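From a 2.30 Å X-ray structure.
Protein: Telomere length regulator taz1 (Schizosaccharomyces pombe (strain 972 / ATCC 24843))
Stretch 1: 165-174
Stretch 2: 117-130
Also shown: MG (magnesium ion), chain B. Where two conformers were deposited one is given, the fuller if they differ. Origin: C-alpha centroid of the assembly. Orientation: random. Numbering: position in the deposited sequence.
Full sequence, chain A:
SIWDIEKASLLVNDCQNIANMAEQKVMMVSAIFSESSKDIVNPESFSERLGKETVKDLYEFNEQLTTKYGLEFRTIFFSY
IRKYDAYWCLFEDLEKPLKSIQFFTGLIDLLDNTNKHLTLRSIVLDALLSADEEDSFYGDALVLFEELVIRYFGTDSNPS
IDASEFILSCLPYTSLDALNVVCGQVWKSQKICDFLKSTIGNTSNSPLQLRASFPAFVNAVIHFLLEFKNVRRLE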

# COMPACT_ATOMS: atom_id res chain seq x y z
N GLU A 165 15.66 -2.50 5.97
CA GLU A 165 14.64 -3.12 6.79
C GLU A 165 13.33 -2.38 6.53
O GLU A 165 12.28 -2.99 6.38
CB GLU A 165 15.10 -3.10 8.25
CG GLU A 165 14.22 -3.80 9.25
CD GLU A 165 14.96 -4.09 10.56
OE1 GLU A 165 15.67 -3.18 11.05
OE2 GLU A 165 14.85 -5.23 11.06
N PHE A 166 13.39 -1.06 6.41
CA PHE A 166 12.21 -0.23 6.13
C PHE A 166 11.53 -0.67 4.82
O PHE A 166 10.32 -0.75 4.74
CB PHE A 166 12.63 1.24 6.04
CG PHE A 166 11.49 2.20 5.96
CD1 PHE A 166 10.95 2.75 7.12
CD2 PHE A 166 10.94 2.55 4.74
CE1 PHE A 166 9.90 3.63 7.06
CE2 PHE A 166 9.88 3.42 4.69
CZ PHE A 166 9.37 3.96 5.84
N ILE A 167 12.33 -0.97 3.81
CA ILE A 167 11.82 -1.38 2.51
C ILE A 167 11.38 -2.85 2.46
O ILE A 167 10.25 -3.15 2.08
CB ILE A 167 12.91 -1.16 1.44
CG1 ILE A 167 13.12 0.36 1.24
CG2 ILE A 167 12.57 -1.92 0.15
CD1 ILE A 167 14.42 0.69 0.55
N LEU A 168 12.26 -3.76 2.85
CA LEU A 168 12.02 -5.20 2.68
C LEU A 168 10.98 -5.82 3.63
O LEU A 168 10.33 -6.80 3.30
CB LEU A 168 13.34 -5.95 2.80
CG LEU A 168 14.34 -5.61 1.71
CD1 LEU A 168 15.73 -6.11 2.12
CD2 LEU A 168 13.89 -6.21 0.36
N SER A 169 10.84 -5.24 4.82
CA SER A 169 9.90 -5.75 5.80
C SER A 169 8.46 -5.69 5.25
O SER A 169 7.60 -6.35 5.77
CB SER A 169 9.98 -4.91 7.07
OG SER A 169 9.42 -3.63 6.80
N CYS A 170 8.20 -4.92 4.21
CA CYS A 170 6.87 -4.81 3.63
C CYS A 170 6.79 -5.37 2.21
O CYS A 170 5.83 -5.07 1.50
CB CYS A 170 6.42 -3.34 3.58
SG CYS A 170 6.23 -2.49 5.18
N LEU A 171 7.80 -6.11 1.77
CA LEU A 171 7.81 -6.67 0.42
C LEU A 171 8.01 -8.19 0.47
O LEU A 171 8.72 -8.70 1.34
CB LEU A 171 8.90 -6.05 -0.45
CG LEU A 171 8.76 -4.55 -0.75
CD1 LEU A 171 10.00 -4.10 -1.44
CD2 LEU A 171 7.56 -4.30 -1.63
N PRO A 172 7.38 -8.92 -0.48
CA PRO A 172 7.52 -10.38 -0.52
C PRO A 172 8.81 -10.71 -1.27
O PRO A 172 8.88 -11.64 -2.07
CB PRO A 172 6.28 -10.83 -1.30
CG PRO A 172 6.03 -9.68 -2.25
CD PRO A 172 6.44 -8.43 -1.50
N TYR A 173 9.82 -9.89 -1.02
CA TYR A 173 11.14 -10.12 -1.55
C TYR A 173 12.13 -10.12 -0.39
O TYR A 173 11.86 -9.54 0.68
CB TYR A 173 11.47 -9.05 -2.58
CG TYR A 173 10.39 -8.92 -3.61
CD1 TYR A 173 9.61 -7.77 -3.71
CD2 TYR A 173 10.12 -9.98 -4.49
CE1 TYR A 173 8.59 -7.66 -4.66
CE2 TYR A 173 9.11 -9.88 -5.45
CZ TYR A 173 8.35 -8.73 -5.53
OH TYR A 173 7.35 -8.67 -6.48
N THR A 174 13.26 -10.78 -0.63
CA THR A 174 14.20 -11.15 0.41
C THR A 174 15.45 -10.27 0.47
O THR A 174 16.15 -10.27 1.47
CB THR A 174 14.66 -12.62 0.22
OG1 THR A 174 15.22 -12.79 -1.08
CG2 THR A 174 13.47 -13.54 0.35
MG MG B . 10.57 -9.40 2.75
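Stretch 2, residues 117-130: HLTLRSIVLDALLS

Stretch 2 is a helix from L118 to S130, with H117 at the N-cap position. Its backbone angles cluster near -60/-45, and the i to i+4 ladder runs unbroken from R121 N to H117 O (2.9 Å) through to S130 N to D126 O (2.9 Å). Stretch 1 begins as the last part of a helix and then loosens: a type I turn spans L168 to L171, closed by L171 N to L168 O at 3.0 Å; L171 and Y173 have extended angles, with P172 at -84/39 between them. The helix of stretch 2 thus packs against helical residues, a turn and the irregular loop that follows.

The order of contacts gives the direction. From C170 onward the two chains advance together: C170 meets L118, R121 and S122, L171 meets L125 and L129, and Y173 meets L129. The backbones come nearest at C170 and S122, whose CA atoms are 5.3 Å apart, whereas I167 CA and L125 CA are separated by 7.7 Å. The residues touched, L118, R121, S122, L125 and L129, recur at the three- and four-residue spacing of one helical face. About 502 Å² is buried, both sides summed.

The most prominent projection from stretch 2 is R121. Its CB points toward stretch 1, and chi1 and chi2, both t, extend the chain before chi3 turns to m. The guanidinium lies flat on F166: the centres are 3.8 Å apart, the planes differ by 5°, and R121 CZ stands 3.8 Å from the F166 ring centroid, 14° off its normal, a cation-pi arrangement. R121 CD covers the same ring, 3.6 Å from F166 CE2. Over the opposite face of the guanidinium sits C170 SG, so the planar group occupies a slot between ring and sulfur. R121 NH1 donates a hydrogen bond to F166 O at 2.8 Å, with an N-H...O angle of 154°, anchoring the plane by its edge while its faces are packed.

C170 is the main bump in return. Its CB points toward the helix, and it has the largest covered area in stretch 1, 94 Å². The sulfur enters the hollow between L118 and R121, with SG 3.5 Å from L118 CD2 and 3.6 Å from R121 CD. The closest backbone approach falls at the small side chain of S122, where S122 OG lies 2.8 Å from C170 O and 3.3 Å from C170 CB.

Farther along, the interlock becomes apolar. L125 lies against two residues of stretch 1: its CD1 is 3.6 Å from I167 O and 4.2 Å from I167 CG2, while its CB is 3.8 Å from L171 CD2. L171 starts sideways, but its end comes nearer, and its CD1 reaches L129 CD1 at 4.0 Å. L129 CD1 also approaches Y173 CE1 at 4.2 Å, obliquely to the ring. Beyond the helix contact, L171 O and Y173 O bind the magnesium ion at 2.4 and 2.5 Å.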

# COMPACT_ATOMS: atom_id res chain seq x y z
N HIS A 117 2.06 2.46 8.88
CA HIS A 117 1.42 2.26 7.59
C HIS A 117 2.12 1.22 6.71
O HIS A 117 2.50 1.50 5.57
CB HIS A 117 1.29 3.60 6.87
CG HIS A 117 0.67 4.67 7.71
ND1 HIS A 117 -0.63 4.60 8.16
CD2 HIS A 117 1.18 5.83 8.19
CE1 HIS A 117 -0.90 5.69 8.88
NE2 HIS A 117 0.18 6.44 8.92
N LEU A 118 2.31 0.02 7.26
CA LEU A 118 2.97 -1.06 6.52
C LEU A 118 2.29 -1.33 5.20
O LEU A 118 2.96 -1.59 4.22
CB LEU A 118 3.02 -2.34 7.34
CG LEU A 118 3.72 -2.21 8.69
CD1 LEU A 118 3.62 -3.53 9.44
CD2 LEU A 118 5.15 -1.81 8.46
N THR A 119 0.96 -1.25 5.16
CA THR A 119 0.25 -1.65 3.93
C THR A 119 0.37 -0.59 2.85
O THR A 119 0.53 -0.90 1.67
CB THR A 119 -1.23 -1.90 4.16
OG1 THR A 119 -1.39 -2.76 5.29
CG2 THR A 119 -1.86 -2.55 2.95
N LEU A 120 0.30 0.67 3.25
CA LEU A 120 0.50 1.76 2.30
C LEU A 120 1.95 1.70 1.81
O LEU A 120 2.23 1.87 0.61
CB LEU A 120 0.20 3.10 2.96
CG LEU A 120 -1.30 3.25 3.17
CD1 LEU A 120 -1.64 4.53 3.96
CD2 LEU A 120 -1.97 3.27 1.82
N ARG A 121 2.88 1.41 2.72
CA ARG A 121 4.27 1.27 2.31
C ARG A 121 4.39 0.20 1.22
O ARG A 121 5.06 0.42 0.19
CB ARG A 121 5.16 0.92 3.49
CG ARG A 121 6.60 1.29 3.24
CD ARG A 121 7.49 0.77 4.32
NE ARG A 121 6.99 1.17 5.62
CZ ARG A 121 7.51 0.75 6.76
NH1 ARG A 121 8.54 -0.07 6.74
NH2 ARG A 121 6.98 1.15 7.90
N SER A 122 3.71 -0.93 1.42
CA SER A 122 3.75 -2.02 0.45
C SER A 122 3.22 -1.54 -0.88
O SER A 122 3.83 -1.79 -1.91
CB SER A 122 2.88 -3.20 0.93
OG SER A 122 3.48 -3.76 2.07
N ILE A 123 2.08 -0.86 -0.85
CA ILE A 123 1.44 -0.46 -2.11
C ILE A 123 2.30 0.54 -2.87
O ILE A 123 2.50 0.37 -4.07
CB ILE A 123 0.03 0.09 -1.88
CG1 ILE A 123 -0.83 -1.00 -1.24
CG2 ILE A 123 -0.61 0.52 -3.20
CD1 ILE A 123 -2.08 -0.46 -0.61
N VAL A 124 2.81 1.57 -2.18
CA VAL A 124 3.71 2.53 -2.81
C VAL A 124 4.97 1.88 -3.42
O VAL A 124 5.32 2.16 -4.55
CB VAL A 124 4.13 3.66 -1.83
CG1 VAL A 124 5.12 4.62 -2.48
CG2 VAL A 124 2.91 4.41 -1.33
N LEU A 125 5.64 1.00 -2.66
CA LEU A 125 6.84 0.32 -3.16
C LEU A 125 6.48 -0.57 -4.34
O LEU A 125 7.23 -0.66 -5.30
CB LEU A 125 7.54 -0.51 -2.08
CG LEU A 125 8.32 0.30 -1.02
CD1 LEU A 125 8.56 -0.57 0.19
CD2 LEU A 125 9.67 0.81 -1.55
N ASP A 126 5.33 -1.23 -4.26
CA ASP A 126 4.90 -2.11 -5.35
C ASP A 126 4.72 -1.30 -6.61
O ASP A 126 5.20 -1.68 -7.67
CB ASP A 126 3.61 -2.84 -5.00
CG ASP A 126 3.20 -3.83 -6.07
OD1 ASP A 126 4.04 -4.67 -6.47
OD2 ASP A 126 2.02 -3.77 -6.50
N ALA A 127 4.03 -0.17 -6.49
CA ALA A 127 3.89 0.76 -7.62
C ALA A 127 5.25 1.18 -8.15
O ALA A 127 5.49 1.15 -9.35
CB ALA A 127 3.09 2.00 -7.21
N LEU A 128 6.15 1.53 -7.24
CA LEU A 128 7.48 1.94 -7.67
C LEU A 128 8.24 0.83 -8.38
O LEU A 128 9.09 1.10 -9.23
CB LEU A 128 8.30 2.44 -6.48
CG LEU A 128 7.89 3.78 -5.86
CD1 LEU A 128 8.84 4.13 -4.72
CD2 LEU A 128 7.91 4.88 -6.92
N LEU A 129 7.95 -0.42 -8.02
CA LEU A 129 8.66 -1.56 -8.59
C LEU A 129 8.04 -1.95 -9.92
O LEU A 129 8.70 -2.52 -10.77
CB LEU A 129 8.64 -2.75 -7.64
CG LEU A 129 9.56 -2.65 -6.43
CD1 LEU A 129 9.08 -3.58 -5.33
CD2 LEU A 129 10.97 -2.98 -6.81
N SER A 130 6.76 -1.65 -10.07
CA SER A 130 6.01 -2.10 -11.23
C SER A 130 6.30 -1.26 -12.45
O SER A 130 6.43 -1.77 -13.55
CB SER A 130 4.52 -1.98 -10.93
OG SER A 130 4.15 -2.95 -9.99
O HOH W 1 12.69 -9.18 3.89